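Local coordinates for leucine aminopeptidase 1 (Caenorhabditis elegans, PDB 2HB6) that removes N-terminal amino acids, preferably leucine, from peptides as a zinc-dependent M17 aminopeptidase and probably serves in digestion, at the interface of chains A and B. Residues are numbered along the deposited sequence; one frame, centred on the assembly and turned at random. Chains: chain A/B, Leucine aminopeptidase 1.

The interface of chains A and B. Residues chain A 66, 68-69; chain B 66, 68-69.
A:Pro66 and B:Pro66 meet across the two-fold axis, their pyrrolidine rings set aslant to each other and touching through the CB-CG side. CB of A:Pro66 lies 3.4 Å from CG of B:Pro66, and the symmetry-related pair repeats this close fit, so the two rings press together slightly more tightly than usual van der Waals contact. Each proline closes the strand 63-66 of its chain; A:Pro66 buries 53 Å² against the partner, far more than the histidine or tyrosine beside it.

Each proline also packs against the backbone of the opposite loop. The ring CD of A:Pro66 approaches the carbonyl O of B:Tyr69 at 3.5 Å, while CG stands 3.7 Å from the carbonyl O of B:His68. The backbone carbonyl O of the same A:Pro66 lies against B:Tyr69, 3.3 Å from its CA and similarly near its CB.

The aromatic rings take little part across the axis. With chi1 of 68°, CG of B:Tyr69 sits between the backbone N and carbonyl carbon, and the ring points away from A:Pro66. It instead packs within its own chain against the B:His68 imidazole, whose CE1 lies 3.4 Å above the phenol ring plane, towards the rim.

The patch belongs to the N-terminal domain, at a two-fold subunit contact of the six-copy assembly. M17 leucine aminopeptidases are dimers of trimers, and it probably helps hold together two subunits, most likely of opposite trimers. Its centre lies about 43 Å from the active-site A:Lys264, so a role in assembly is likelier than one in catalysis.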
# COMPACT_ATOMS: atom_id res chain seq x y z
N PRO A 66 -36.86 -13.13 24.67
CA PRO A 66 -38.14 -13.12 23.98
C PRO A 66 -39.30 -13.64 24.88
O PRO A 66 -39.12 -14.60 25.62
CB PRO A 66 -37.90 -14.05 22.80
CG PRO A 66 -36.89 -15.01 23.28
CD PRO A 66 -35.97 -14.21 24.17
N HIS A 68 -42.40 -14.19 23.51
CA HIS A 68 -43.37 -14.61 22.50
C HIS A 68 -42.52 -15.01 21.29
O HIS A 68 -41.34 -14.65 21.23
CB HIS A 68 -44.29 -13.45 22.14
CG HIS A 68 -45.42 -13.82 21.23
ND1 HIS A 68 -45.38 -13.59 19.87
CD2 HIS A 68 -46.60 -14.43 21.49
CE1 HIS A 68 -46.51 -14.03 19.33
NE2 HIS A 68 -47.26 -14.54 20.29
N TYR A 69 -43.11 -15.70 20.33
CA TYR A 69 -42.34 -16.09 19.16
C TYR A 69 -41.96 -14.95 18.21
O TYR A 69 -41.05 -15.10 17.42
CB TYR A 69 -42.93 -17.31 18.43
CG TYR A 69 -44.24 -17.06 17.74
CD1 TYR A 69 -44.29 -16.57 16.45
CD2 TYR A 69 -45.43 -17.32 18.38
CE1 TYR A 69 -45.48 -16.34 15.83
CE2 TYR A 69 -46.63 -17.10 17.76
CZ TYR A 69 -46.65 -16.60 16.48
OH TYR A 69 -47.84 -16.38 15.87
N PRO B 66 -38.22 -18.10 18.75
CA PRO B 66 -38.10 -18.61 20.12
C PRO B 66 -39.44 -19.14 20.66
O PRO B 66 -40.50 -18.55 20.40
CB PRO B 66 -37.64 -17.38 20.90
CG PRO B 66 -38.18 -16.22 20.14
CD PRO B 66 -38.12 -16.63 18.69
N HIS B 68 -39.70 -19.97 23.97
CA HIS B 68 -39.48 -19.85 25.41
C HIS B 68 -38.49 -18.70 25.57
O HIS B 68 -37.84 -18.32 24.60
CB HIS B 68 -38.88 -21.15 25.95
CG HIS B 68 -38.76 -21.19 27.44
ND1 HIS B 68 -37.58 -20.90 28.10
CD2 HIS B 68 -39.67 -21.49 28.39
CE1 HIS B 68 -37.78 -21.01 29.40
NE2 HIS B 68 -39.03 -21.37 29.61
N TYR B 69 -38.37 -18.14 26.77
CA TYR B 69 -37.42 -17.03 26.95
C TYR B 69 -35.96 -17.43 26.84
O TYR B 69 -35.13 -16.58 26.54
CB TYR B 69 -37.71 -16.18 28.21
CG TYR B 69 -37.49 -16.90 29.51
CD1 TYR B 69 -36.24 -16.89 30.12
CD2 TYR B 69 -38.54 -17.59 30.14
CE1 TYR B 69 -36.03 -17.56 31.33
CE2 TYR B 69 -38.33 -18.25 31.34
CZ TYR B 69 -37.09 -18.23 31.93
OH TYR B 69 -36.89 -18.88 33.11